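Local coordinates for protein LAE5 (Uncultured bacterium, PDB 5JD3) that probably hydrolyses ester bonds, as a GDSL-like lipase/acylhydrolase, at residues G152-T157 with G188-D193. Sequence-based numbering, arbitrary orientation.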
loop_
_atom_site.group_PDB
_atom_site.type_symbol
_atom_site.label_atom_id
_atom_site.label_comp_id
_atom_site.label_asym_id
_atom_site.label_seq_id
_atom_site.Cartn_x
_atom_site.Cartn_y
_atom_site.Cartn_z
ATOM N N GLY A 152 -7.508 13.778 -2.451
ATOM C CA GLY A 152 -6.116 13.390 -2.577
ATOM C C GLY A 152 -5.953 11.896 -2.769
ATOM O O GLY A 152 -6.764 11.106 -2.283
ATOM N N MET A 153 -4.902 11.506 -3.483
ATOM C CA MET A 153 -4.628 10.096 -3.721
ATOM C C MET A 153 -3.180 9.758 -3.392
ATOM O O MET A 153 -2.254 10.411 -3.872
ATOM C CB MET A 153 -4.943 9.727 -5.171
ATOM C CG MET A 153 -4.970 8.230 -5.425
ATOM S SD MET A 153 -5.921 7.790 -6.890
ATOM C CE MET A 153 -5.998 6.009 -6.714
ATOM N N ILE A 154 -2.992 8.732 -2.569
ATOM C CA ILE A 154 -1.662 8.343 -2.117
ATOM C C ILE A 154 -1.228 7.011 -2.720
ATOM O O ILE A 154 -1.945 6.015 -2.629
ATOM C CB ILE A 154 -1.597 8.236 -0.578
ATOM C CG1 ILE A 154 -2.019 9.554 0.075
ATOM C CG2 ILE A 154 -0.201 7.843 -0.130
ATOM C CD1 ILE A 154 -3.454 9.569 0.559
ATOM N N LEU A 155 -0.050 6.998 -3.334
ATOM C CA LEU A 155 0.497 5.773 -3.901
ATOM C C LEU A 155 1.681 5.276 -3.080
ATOM O O LEU A 155 2.698 5.959 -2.962
ATOM C CB LEU A 155 0.916 5.990 -5.356
ATOM C CG LEU A 155 -0.203 6.425 -6.304
ATOM C CD1 LEU A 155 0.285 6.457 -7.745
ATOM C CD2 LEU A 155 -1.408 5.511 -6.161
ATOM N N LEU A 156 1.536 4.086 -2.508
ATOM C CA LEU A 156 2.607 3.474 -1.730
ATOM C C LEU A 156 3.339 2.444 -2.578
ATOM O O LEU A 156 2.731 1.494 -3.075
ATOM C CB LEU A 156 2.060 2.824 -0.456
ATOM C CG LEU A 156 1.471 3.734 0.628
ATOM C CD1 LEU A 156 0.030 4.122 0.320
ATOM C CD2 LEU A 156 1.569 3.070 1.994
ATOM N N THR A 157 4.644 2.636 -2.743
ATOM C CA THR A 157 5.442 1.777 -3.608
ATOM C C THR A 157 5.474 0.336 -3.107
ATOM O O THR A 157 5.471 0.090 -1.899
ATOM C CB THR A 157 6.893 2.304 -3.744
ATOM O OG1 THR A 157 7.610 1.514 -4.701
ATOM C CG2 THR A 157 7.621 2.254 -2.411
ATOM N N GLY A 188 -0.164 13.978 -10.071
ATOM C CA GLY A 188 0.003 14.773 -8.869
ATOM C C GLY A 188 -0.326 14.018 -7.595
ATOM O O GLY A 188 -0.719 14.615 -6.593
ATOM N N CYS A 189 -0.165 12.700 -7.634
ATOM C CA CYS A 189 -0.417 11.874 -6.463
ATOM C C CYS A 189 0.725 11.981 -5.463
ATOM O O CYS A 189 1.863 12.263 -5.835
ATOM C CB CYS A 189 -0.614 10.412 -6.864
ATOM S SG CYS A 189 -1.885 10.150 -8.109
ATOM N N LEU A 190 0.411 11.759 -4.193
ATOM C CA LEU A 190 1.433 11.682 -3.161
ATOM C C LEU A 190 2.060 10.294 -3.189
ATOM O O LEU A 190 1.351 9.288 -3.182
ATOM C CB LEU A 190 0.839 11.977 -1.782
ATOM C CG LEU A 190 1.782 11.879 -0.582
ATOM C CD1 LEU A 190 2.974 12.806 -0.758
ATOM C CD2 LEU A 190 1.038 12.198 0.704
ATOM N N LEU A 191 3.387 10.235 -3.238
ATOM C CA LEU A 191 4.066 8.948 -3.263
ATOM C C LEU A 191 4.796 8.660 -1.960
ATOM O O LEU A 191 5.648 9.434 -1.526
ATOM C CB LEU A 191 5.052 8.870 -4.428
ATOM C CG LEU A 191 5.727 7.500 -4.520
ATOM C CD1 LEU A 191 5.524 6.906 -5.898
ATOM C CD2 LEU A 191 7.211 7.577 -4.178
ATOM N N VAL A 192 4.454 7.534 -1.345
ATOM C CA VAL A 192 5.141 7.079 -0.146
ATOM C C VAL A 192 6.226 6.074 -0.516
ATOM O O VAL A 192 5.940 5.012 -1.069
ATOM C CB VAL A 192 4.167 6.437 0.856
ATOM C CG1 VAL A 192 4.923 5.905 2.060
ATOM C CG2 VAL A 192 3.114 7.443 1.285
ATOM N N ASP A 193 7.472 6.422 -0.216
ATOM C CA ASP A 193 8.598 5.547 -0.514
ATOM C C ASP A 193 8.787 4.515 0.594
ATOM O O ASP A 193 9.637 4.675 1.470
ATOM C CB ASP A 193 9.877 6.366 -0.707
ATOM C CG ASP A 193 11.058 5.513 -1.129
ATOM O OD1 ASP A 193 12.209 5.933 -0.891
ATOM O OD2 ASP A 193 10.835 4.424 -1.701
#
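Strands 152-156 and 190-192 run parallel, with Ile154 level with Leu190 and Leu156 level with Val192. The short strand axes approach to 4.6 Å and their directions differ by 27°. Four backbone bonds join the two segments. Leu190 N donates to Met153 O, and Leu155 N to Leu190 O at 2.7 Å, nearly straight at 168°. Val192 N then reaches Leu155 O. The ladder ends with Thr157 N on Val192 O at 3.2 Å. Side chains alternate between the two faces. On one face, Ile154 and Leu190 lie alongside each other, with Ile154 CG1 4.1 Å from Leu190 CD2. The CG2 branch of Ile154 instead meets Val192 CG2 at 3.6 Å. Val192 also packs its CB against Leu156 CG, 3.8 Å away, the two side chains pointing the same way. Tyr23 covers Ile154 and Leu190.

The two strands belong to a beta-alpha-beta unit, connected through helix 168-187. Strand 190-192 forms one edge of the chain's five-stranded parallel sheet, whose strand order 2-1-3-4-5 is consistent with the SGNH-hydrolase fold of GDSL enzymes. Strand 152-156 is also hydrogen-bonded to strand 106-110, on the side away from strand 190-192.

On the opposite face, with CG anti to its carbonyl carbon (chi1 -60°), Leu155 lies against Cys189, CG to CB 4.0 Å. Val143 of helix 132-146, and Met180 and Ala184 of helix 168-187, pack against Leu155. Beyond the strands, Thr157 CG2 lies 3.9 Å from Asp193 CA. Asp193 N-caps helix 194-201: its OD2 accepts from Gly196 N and also forms a salt bridge with Arg181.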